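Long-range contacts in elongation factor G (Thermus thermophilus, PDB 1WDT), which binds GTP and magnesium and probably acts as a GTPase in the elongation step of protein synthesis: residues 167-172 with 257-262; 288-293 with 300-305; 453-458 with 617-622. All coordinates share one frame; numbering follows the deposited sequence.

In the fold
The three contacts follow one another along the chain and do not touch. Interaction 1 is nearest the nucleotide. It lies in the GTP-binding domain, and the side chain of Arg-257 comes to about 5 Å from the bound GTP. Interaction 2 belongs to domain 2, and its centre is about 35 Å from that of interaction 1. Its Lys-290 side chain is about 12 Å from the magnesium ion and about 13 Å from GTP. Interaction 3 joins domain IV to the C-terminal domain, away from the GTP site. Its centre is about 55 Å from that of interaction 1 and about 40 Å from that of interaction 2.

Interaction 1 of 3, residues 167-172 with 257-262; sequences GKWVGL and REIGVL
Arg-257 meets the ends of two side chains of strand 168-174. Its CG lies 4.1 Å from Trp-169 CZ3. The chain then bends at chi2 and chi3 and carries the guanidinium past the indole to Lys-168. The lysine is fully extended and crosses the arginine at about a right angle. Lys-168 NZ and Arg-257 NH2 are 4.0 Å apart, two like charges close together where both residues are exposed. Asp-137, which the arginine also touches, and solvent probably offset this. One water bridges the two segments: it accepts from Arg-257 NH2 (2.9 Å), in the guanidinium plane, and donates to Trp-169 O. Arg-257 N bonds to the hydroxyl of Ser-254. Both Asp-137 and Ser-254 bind GTP. The segment therefore continues the nucleotide-binding loop that follows strand 248-252 in this P-loop GTPase fold. Glu-258 points away from the strand to form a salt bridge with Arg-39, and with Ile-259 it forms a G1 beta bulge opposite Ser-254. Ile-259 carries most of the contact. Its CD1 stands 3.6 Å from the centroid of the six-membered ring of Trp-169, only 6° off the normal, a CH-pi contact over the face. The second branch, CG2, lies anti to the backbone N and reaches Trp-169 CZ2 at 3.6 Å and Gly-171 CA at 3.8 Å. The indole is further steadied by a weak bond from Trp-169 NE1 to Gly-171 O within its own strand, where Val-170 and Gly-171 make a classic beta bulge against Leu-163. Gly-260 comes next, at the N-cap of helix 261-271. It has a positive phi of 57° and no side chain, and Leu-172 CD2 packs 3.8 Å from its CA. Val-261 then faces helix 22-33 instead of the strand.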
loop_
_atom_site.group_PDB
_atom_site.type_symbol
_atom_site.label_atom_id
_atom_site.label_comp_id
_atom_site.label_asym_id
_atom_site.label_seq_id
_atom_site.Cartn_x
_atom_site.Cartn_y
_atom_site.Cartn_z
ATOM N N GLY A 167 36.815 15.449 13.926
ATOM C CA GLY A 167 35.386 15.460 14.189
ATOM C C GLY A 167 34.489 15.472 12.958
ATOM O O GLY A 167 33.271 15.382 13.076
ATOM N N LYS A 168 35.090 15.578 11.777
ATOM C CA LYS A 168 34.343 15.598 10.523
ATOM C C LYS A 168 34.376 14.238 9.823
ATOM O O LYS A 168 35.432 13.622 9.709
ATOM C CB LYS A 168 34.940 16.652 9.584
ATOM C CG LYS A 168 34.317 16.676 8.195
ATOM C CD LYS A 168 35.013 17.691 7.300
ATOM C CE LYS A 168 34.350 17.780 5.935
ATOM N NZ LYS A 168 35.023 18.776 5.054
ATOM N N TRP A 169 33.222 13.776 9.349
ATOM C CA TRP A 169 33.140 12.497 8.642
ATOM C C TRP A 169 33.697 12.708 7.242
ATOM O O TRP A 169 33.159 13.510 6.481
ATOM C CB TRP A 169 31.681 12.021 8.563
ATOM C CG TRP A 169 31.477 10.759 7.755
ATOM C CD1 TRP A 169 32.248 9.628 7.787
ATOM C CD2 TRP A 169 30.407 10.488 6.834
ATOM N NE1 TRP A 169 31.725 8.671 6.944
ATOM C CE2 TRP A 169 30.593 9.170 6.352
ATOM C CE3 TRP A 169 29.307 11.229 6.376
ATOM C CZ2 TRP A 169 29.719 8.577 5.431
ATOM C CZ3 TRP A 169 28.440 10.642 5.460
ATOM C CH2 TRP A 169 28.654 9.322 4.999
ATOM N N VAL A 170 34.774 12.004 6.899
ATOM C CA VAL A 170 35.366 12.173 5.576
ATOM C C VAL A 170 35.487 10.889 4.765
ATOM O O VAL A 170 35.874 10.927 3.592
ATOM C CB VAL A 170 36.770 12.828 5.656
ATOM C CG1 VAL A 170 36.675 14.193 6.335
ATOM C CG2 VAL A 170 37.738 11.913 6.398
ATOM N N GLY A 171 35.164 9.753 5.373
ATOM C CA GLY A 171 35.275 8.511 4.631
ATOM C C GLY A 171 34.831 7.271 5.370
ATOM O O GLY A 171 33.917 7.301 6.191
ATOM N N LEU A 172 35.478 6.159 5.060
ATOM C CA LEU A 172 35.142 4.918 5.715
ATOM C C LEU A 172 36.341 4.014 5.888
ATOM O O LEU A 172 37.368 4.176 5.233
ATOM C CB LEU A 172 34.031 4.204 4.945
ATOM C CG LEU A 172 34.087 4.314 3.428
ATOM C CD1 LEU A 172 35.257 3.520 2.899
ATOM C CD2 LEU A 172 32.792 3.809 2.846
ATOM N N ARG A 257 27.244 13.733 0.507
ATOM C CA ARG A 257 28.654 13.944 0.850
ATOM C C ARG A 257 29.560 13.237 -0.151
ATOM O O ARG A 257 30.772 13.411 -0.129
ATOM C CB ARG A 257 28.966 13.409 2.254
ATOM C CG ARG A 257 28.254 14.122 3.388
ATOM C CD ARG A 257 28.582 15.595 3.378
ATOM N NE ARG A 257 30.021 15.816 3.404
ATOM C CZ ARG A 257 30.594 17.000 3.225
ATOM N NH1 ARG A 257 29.844 18.073 3.005
ATOM N NH2 ARG A 257 31.915 17.114 3.265
ATOM N N GLU A 258 28.964 12.422 -1.015
ATOM C CA GLU A 258 29.712 11.685 -2.027
ATOM C C GLU A 258 30.761 10.783 -1.386
ATOM O O GLU A 258 31.915 10.758 -1.796
ATOM C CB GLU A 258 30.372 12.662 -3.002
ATOM C CG GLU A 258 29.431 13.788 -3.444
ATOM C CD GLU A 258 30.079 14.798 -4.381
ATOM O OE1 GLU A 258 31.303 15.034 -4.272
ATOM O OE2 GLU A 258 29.353 15.374 -5.219
ATOM N N ILE A 259 30.336 10.033 -0.376
ATOM C CA ILE A 259 31.219 9.117 0.335
ATOM C C ILE A 259 30.742 7.674 0.161
ATOM O O ILE A 259 29.550 7.384 0.283
ATOM C CB ILE A 259 31.248 9.460 1.842
ATOM C CG1 ILE A 259 31.858 10.853 2.049
ATOM C CG2 ILE A 259 32.018 8.402 2.607
ATOM C CD1 ILE A 259 31.712 11.384 3.463
ATOM N N GLY A 260 31.681 6.779 -0.139
ATOM C CA GLY A 260 31.375 5.363 -0.297
ATOM C C GLY A 260 30.334 4.936 -1.319
ATOM O O GLY A 260 29.697 3.901 -1.141
ATOM N N VAL A 261 30.163 5.703 -2.391
ATOM C CA VAL A 261 29.170 5.363 -3.403
ATOM C C VAL A 261 29.520 4.124 -4.231
ATOM O O VAL A 261 28.752 3.163 -4.252
ATOM C CB VAL A 261 28.904 6.559 -4.347
ATOM C CG1 VAL A 261 28.029 6.120 -5.529
ATOM C CG2 VAL A 261 28.194 7.666 -3.569
ATOM N N LEU A 262 30.651 4.142 -4.927
ATOM C CA LEU A 262 31.038 2.969 -5.713
ATOM C C LEU A 262 31.315 1.780 -4.774
ATOM O O LEU A 262 31.074 0.632 -5.143
ATOM C CB LEU A 262 32.250 3.285 -6.602
ATOM C CG LEU A 262 31.889 4.260 -7.736
ATOM C CD1 LEU A 262 33.114 4.601 -8.581
ATOM C CD2 LEU A 262 30.801 3.622 -8.595
HETATM O O HOH W 1 33.596 14.869 3.800
#

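Interaction 2 of 3, residues 288-293 with 300-305; sequences VFKVQV and VAYLRL
Tyr-302 lays its ring against the side chains of Lys-290 and Gln-292 on one face of the hairpin. Lys-290 runs the same way as the tyrosine. Its CG touches Tyr-302 CB at 3.4 Å, and its CD rides over one ring face, nearer the rim than the centre. CG stands between the backbone N and the carbonyl carbon (chi1 72°), which puts the chain against the ring. A bend at chi3 then returns NZ over the face, 5.0 Å from the ring centroid, a cation-pi contact. Gln-292 CG fits against the far end of the ring, 3.5 Å from Tyr-302 CE2. With the ring gone, as with an alanine at Tyr-302, the lysine is likely to lose its aromatic face and a gap to open beside both chains. On the other face Val-288, Ala-301 and Leu-303 pack together. Val-288 CG2 and Leu-303 CD2 press together at 3.2 Å, tighter than usual, while Val-288 CG1 rests on Ala-301 CB.

The strands are antiparallel, and the register slips by one between Val-288 and Lys-290, a beta bulge. Phe-289 occupies the slip. Its N bonds to Tyr-302 O at 3.1 Å, and its ring turns one face to Tyr-302 CB and an edge to Arg-304 N. Beyond the bulge, Gln-292 and Val-300 exchange two nearly straight N-H...O bonds, 173° and 171° at hydrogen.

In the domain 2 sheet this hairpin lies between strands 361-363 and 347-350. Lys-290 NZ reaches out to a salt bridge with Glu-90 and to Thr-64 O, and Arg-304 binds Asp-99 and Ala-97 O. Helix 88-97 thus borders the hairpin from the GTP-binding domain, with Phe-289 on Ala-97, and helix 392-408 flanks Gln-292 and Val-293.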
loop_
_atom_site.group_PDB
_atom_site.type_symbol
_atom_site.label_atom_id
_atom_site.label_comp_id
_atom_site.label_asym_id
_atom_site.label_seq_id
_atom_site.Cartn_x
_atom_site.Cartn_y
_atom_site.Cartn_z
ATOM N N VAL A 288 4.649 -8.062 -14.302
ATOM C CA VAL A 288 4.470 -6.618 -14.426
ATOM C C VAL A 288 4.357 -6.140 -12.975
ATOM O O VAL A 288 3.363 -6.419 -12.307
ATOM C CB VAL A 288 3.161 -6.279 -15.172
ATOM C CG1 VAL A 288 3.015 -4.757 -15.302
ATOM C CG2 VAL A 288 3.158 -6.943 -16.552
ATOM N N PHE A 289 5.370 -5.449 -12.470
ATOM C CA PHE A 289 5.305 -5.023 -11.077
ATOM C C PHE A 289 4.770 -3.612 -10.881
ATOM O O PHE A 289 4.425 -3.224 -9.764
ATOM C CB PHE A 289 6.670 -5.194 -10.406
ATOM C CG PHE A 289 7.719 -4.250 -10.900
ATOM C CD1 PHE A 289 7.899 -3.010 -10.292
ATOM C CD2 PHE A 289 8.548 -4.607 -11.957
ATOM C CE1 PHE A 289 8.895 -2.142 -10.731
ATOM C CE2 PHE A 289 9.536 -3.750 -12.403
ATOM C CZ PHE A 289 9.714 -2.510 -11.784
ATOM N N LYS A 290 4.709 -2.844 -11.965
ATOM C CA LYS A 290 4.169 -1.490 -11.914
ATOM C C LYS A 290 3.799 -1.023 -13.313
ATOM O O LYS A 290 4.261 -1.572 -14.313
ATOM C CB LYS A 290 5.163 -0.494 -11.293
ATOM C CG LYS A 290 6.352 -0.162 -12.155
ATOM C CD LYS A 290 7.044 1.110 -11.692
ATOM C CE LYS A 290 6.157 2.330 -11.915
ATOM N NZ LYS A 290 6.852 3.604 -11.574
ATOM N N VAL A 291 2.956 -0.003 -13.370
ATOM C CA VAL A 291 2.507 0.556 -14.631
ATOM C C VAL A 291 2.492 2.077 -14.533
ATOM O O VAL A 291 2.099 2.632 -13.511
ATOM C CB VAL A 291 1.073 0.058 -14.975
ATOM C CG1 VAL A 291 0.480 0.896 -16.100
ATOM C CG2 VAL A 291 1.110 -1.429 -15.389
ATOM N N GLN A 292 2.955 2.740 -15.588
ATOM C CA GLN A 292 2.936 4.195 -15.661
ATOM C C GLN A 292 2.044 4.532 -16.850
ATOM O O GLN A 292 2.090 3.853 -17.882
ATOM C CB GLN A 292 4.334 4.774 -15.927
ATOM C CG GLN A 292 5.278 4.796 -14.736
ATOM C CD GLN A 292 4.783 5.700 -13.619
ATOM O OE1 GLN A 292 4.522 6.881 -13.828
ATOM N NE2 GLN A 292 4.659 5.142 -12.428
ATOM N N VAL A 293 1.203 5.546 -16.700
ATOM C CA VAL A 293 0.364 5.968 -17.808
ATOM C C VAL A 293 0.692 7.431 -18.053
ATOM O O VAL A 293 0.207 8.322 -17.353
ATOM C CB VAL A 293 -1.142 5.801 -17.522
ATOM C CG1 VAL A 293 -1.955 6.387 -18.676
ATOM C CG2 VAL A 293 -1.483 4.324 -17.387
ATOM N N VAL A 300 2.819 2.364 -20.196
ATOM C CA VAL A 300 4.107 1.684 -20.246
ATOM C C VAL A 300 4.120 0.655 -19.128
ATOM O O VAL A 300 3.884 0.994 -17.967
ATOM C CB VAL A 300 5.285 2.655 -20.007
ATOM C CG1 VAL A 300 6.589 1.862 -19.887
ATOM C CG2 VAL A 300 5.377 3.659 -21.138
ATOM N N ALA A 301 4.390 -0.599 -19.466
ATOM C CA ALA A 301 4.428 -1.635 -18.445
ATOM C C ALA A 301 5.869 -1.930 -18.044
ATOM O O ALA A 301 6.744 -2.077 -18.894
ATOM C CB ALA A 301 3.741 -2.899 -18.951
ATOM N N TYR A 302 6.106 -1.993 -16.738
ATOM C CA TYR A 302 7.429 -2.278 -16.200
ATOM C C TYR A 302 7.481 -3.749 -15.782
ATOM O O TYR A 302 6.742 -4.184 -14.903
ATOM C CB TYR A 302 7.711 -1.358 -15.006
ATOM C CG TYR A 302 7.822 0.095 -15.413
ATOM C CD1 TYR A 302 9.054 0.746 -15.413
ATOM C CD2 TYR A 302 6.712 0.790 -15.889
ATOM C CE1 TYR A 302 9.180 2.049 -15.887
ATOM C CE2 TYR A 302 6.828 2.095 -16.370
ATOM C CZ TYR A 302 8.062 2.714 -16.369
ATOM O OH TYR A 302 8.184 3.985 -16.874
ATOM N N LEU A 303 8.359 -4.513 -16.420
ATOM C CA LEU A 303 8.470 -5.931 -16.123
ATOM C C LEU A 303 9.782 -6.309 -15.467
ATOM O O LEU A 303 10.818 -5.721 -15.744
ATOM C CB LEU A 303 8.350 -6.765 -17.408
ATOM C CG LEU A 303 7.309 -6.421 -18.473
ATOM C CD1 LEU A 303 7.165 -7.615 -19.407
ATOM C CD2 LEU A 303 5.968 -6.086 -17.839
ATOM N N ARG A 304 9.719 -7.296 -14.588
ATOM C CA ARG A 304 10.912 -7.821 -13.958
ATOM C C ARG A 304 11.058 -9.194 -14.589
ATOM O O ARG A 304 10.116 -9.974 -14.576
ATOM C CB ARG A 304 10.736 -7.999 -12.446
ATOM C CG ARG A 304 11.739 -8.990 -11.847
ATOM C CD ARG A 304 13.179 -8.549 -12.105
ATOM N NE ARG A 304 14.131 -9.658 -12.009
ATOM C CZ ARG A 304 14.560 -10.205 -10.873
ATOM N NH1 ARG A 304 14.134 -9.757 -9.699
ATOM N NH2 ARG A 304 15.420 -11.217 -10.916
ATOM N N LEU A 305 12.213 -9.483 -15.171
ATOM C CA LEU A 305 12.417 -10.802 -15.748
ATOM C C LEU A 305 13.161 -11.572 -14.674
ATOM O O LEU A 305 14.336 -11.315 -14.412
ATOM C CB LEU A 305 13.243 -10.715 -17.029
ATOM C CG LEU A 305 13.564 -12.011 -17.790
ATOM C CD1 LEU A 305 12.276 -12.671 -18.310
ATOM C CD2 LEU A 305 14.513 -11.675 -18.957
#

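Interaction 3 of 3, residues 453-458 with 617-622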
loop_
_atom_site.group_PDB
_atom_site.type_symbol
_atom_site.label_atom_id
_atom_site.label_comp_id
_atom_site.label_asym_id
_atom_site.label_seq_id
_atom_site.Cartn_x
_atom_site.Cartn_y
_atom_site.Cartn_z
ATOM N N LYS A 453 -20.676 11.715 2.548
ATOM C CA LYS A 453 -21.917 11.862 3.306
ATOM C C LYS A 453 -22.021 10.623 4.192
ATOM O O LYS A 453 -21.680 9.521 3.755
ATOM C CB LYS A 453 -23.129 11.907 2.371
ATOM C CG LYS A 453 -23.139 13.045 1.367
ATOM C CD LYS A 453 -24.393 12.971 0.504
ATOM C CE LYS A 453 -24.416 14.054 -0.566
ATOM N NZ LYS A 453 -25.598 13.911 -1.469
ATOM N N VAL A 454 -22.477 10.793 5.429
ATOM C CA VAL A 454 -22.610 9.659 6.335
ATOM C C VAL A 454 -23.829 8.818 5.957
ATOM O O VAL A 454 -24.905 9.355 5.685
ATOM C CB VAL A 454 -22.756 10.118 7.802
ATOM C CG1 VAL A 454 -22.974 8.909 8.702
ATOM C CG2 VAL A 454 -21.509 10.883 8.237
ATOM N N PRO A 455 -23.668 7.485 5.913
ATOM C CA PRO A 455 -24.779 6.598 5.561
ATOM C C PRO A 455 -25.683 6.321 6.762
ATOM O O PRO A 455 -25.613 5.256 7.376
ATOM C CB PRO A 455 -24.065 5.350 5.060
ATOM C CG PRO A 455 -22.878 5.287 5.965
ATOM C CD PRO A 455 -22.406 6.728 6.010
ATOM N N TYR A 456 -26.518 7.302 7.098
ATOM C CA TYR A 456 -27.451 7.180 8.213
ATOM C C TYR A 456 -28.546 6.183 7.844
ATOM O O TYR A 456 -28.829 5.962 6.665
ATOM C CB TYR A 456 -28.088 8.542 8.532
ATOM C CG TYR A 456 -27.152 9.556 9.165
ATOM C CD1 TYR A 456 -26.649 9.359 10.453
ATOM C CD2 TYR A 456 -26.775 10.713 8.480
ATOM C CE1 TYR A 456 -25.792 10.290 11.045
ATOM C CE2 TYR A 456 -25.917 11.652 9.062
ATOM C CZ TYR A 456 -25.432 11.433 10.345
ATOM O OH TYR A 456 -24.594 12.358 10.933
ATOM N N ARG A 457 -29.152 5.577 8.856
ATOM C CA ARG A 457 -30.228 4.621 8.634
ATOM C C ARG A 457 -31.381 4.871 9.590
ATOM O O ARG A 457 -31.259 5.657 10.535
ATOM C CB ARG A 457 -29.723 3.188 8.804
ATOM C CG ARG A 457 -28.915 2.686 7.627
ATOM C CD ARG A 457 -28.481 1.258 7.849
ATOM N NE ARG A 457 -27.714 0.736 6.726
ATOM C CZ ARG A 457 -27.198 -0.488 6.686
ATOM N NH1 ARG A 457 -27.370 -1.314 7.711
ATOM N NH2 ARG A 457 -26.508 -0.887 5.623
ATOM N N GLU A 458 -32.501 4.203 9.329
ATOM C CA GLU A 458 -33.690 4.331 10.159
ATOM C C GLU A 458 -34.100 2.977 10.715
ATOM O O GLU A 458 -33.644 1.936 10.246
ATOM C CB GLU A 458 -34.846 4.919 9.347
ATOM C CG GLU A 458 -34.667 6.376 8.970
ATOM C CD GLU A 458 -35.798 6.891 8.106
ATOM O OE1 GLU A 458 -36.967 6.609 8.439
ATOM O OE2 GLU A 458 -35.520 7.580 7.102
ATOM N N VAL A 617 -16.202 4.771 18.453
ATOM C CA VAL A 617 -16.643 6.129 18.142
ATOM C C VAL A 617 -17.502 6.189 16.879
ATOM O O VAL A 617 -17.355 5.365 15.980
ATOM C CB VAL A 617 -15.405 7.053 17.961
ATOM C CG1 VAL A 617 -14.421 6.405 16.996
ATOM C CG2 VAL A 617 -15.819 8.429 17.448
ATOM N N PRO A 618 -18.423 7.165 16.808
ATOM C CA PRO A 618 -19.305 7.334 15.648
ATOM C C PRO A 618 -18.521 7.599 14.366
ATOM O O PRO A 618 -17.399 8.096 14.413
ATOM C CB PRO A 618 -20.162 8.533 16.040
ATOM C CG PRO A 618 -20.255 8.404 17.513
ATOM C CD PRO A 618 -18.840 8.058 17.904
ATOM N N LEU A 619 -19.121 7.273 13.225
ATOM C CA LEU A 619 -18.482 7.489 11.932
ATOM C C LEU A 619 -18.554 8.957 11.538
ATOM O O LEU A 619 -17.661 9.475 10.872
ATOM C CB LEU A 619 -19.167 6.656 10.845
ATOM C CG LEU A 619 -18.670 6.932 9.421
ATOM C CD1 LEU A 619 -17.230 6.452 9.298
ATOM C CD2 LEU A 619 -19.556 6.232 8.399
ATOM N N ALA A 620 -19.625 9.625 11.948
ATOM C CA ALA A 620 -19.810 11.031 11.619
ATOM C C ALA A 620 -18.806 11.930 12.334
ATOM O O ALA A 620 -18.719 13.124 12.039
ATOM C CB ALA A 620 -21.230 11.460 11.966
ATOM N N GLU A 621 -18.045 11.353 13.261
ATOM C CA GLU A 621 -17.064 12.112 14.037
ATOM C C GLU A 621 -15.601 11.817 13.690
ATOM O O GLU A 621 -14.698 12.447 14.238
ATOM C CB GLU A 621 -17.274 11.849 15.534
ATOM C CG GLU A 621 -18.683 12.122 16.034
ATOM C CD GLU A 621 -19.083 13.577 15.890
ATOM O OE1 GLU A 621 -18.415 14.438 16.500
ATOM O OE2 GLU A 621 -20.065 13.860 15.168
ATOM N N VAL A 622 -15.362 10.869 12.790
ATOM C CA VAL A 622 -13.991 10.518 12.432
ATOM C C VAL A 622 -13.725 10.411 10.931
ATOM O O VAL A 622 -12.837 9.672 10.505
ATOM C CB VAL A 622 -13.579 9.185 13.091
ATOM C CG1 VAL A 622 -13.600 9.324 14.606
ATOM C CG2 VAL A 622 -14.518 8.075 12.646
#
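An inverse gamma turn centred on Pro-455 presents Val-454 and Pro-455 to Leu-619 and Ala-620, where the chain leaves strand 611-618. The turn is marked by a weak bond from Tyr-456 N to Val-454 O. The atoms that meet are methyl and ring carbons plus one hydroxyl. Val-454 meets Ala-620 with its CG2 branch, which stands anti to the carbonyl carbon and lies 3.8 Å from Ala-620 CB. The other branch, CG1, lies 4.4 Å from Leu-619 CD2. That same CG1 sits 3.8 Å above the centre of the Tyr-456 ring, so the valine is wedged between the tyrosine face and segment 617-622. Tyr-456 reaches over it, and its OH comes to 3.6 Å from Ala-620 CB. Leu-619 sends CD2 to Pro-455 CD at 3.8 Å, and the two side chains cross at about a right angle. Only 169 Å² is buried in all, so this is a light surface contact.

It joins residues of the domain IV family to those of the C-terminal family. Strand 569-582 links the two sides: it pairs with both 457-460 and 611-618, and its Pro-574 touches Val-454 while Tyr-576 touches Leu-619. Strand 641-648, which also pairs with 569-582, supplies Tyr-646, whose hydroxyl bonds to Pro-455 O.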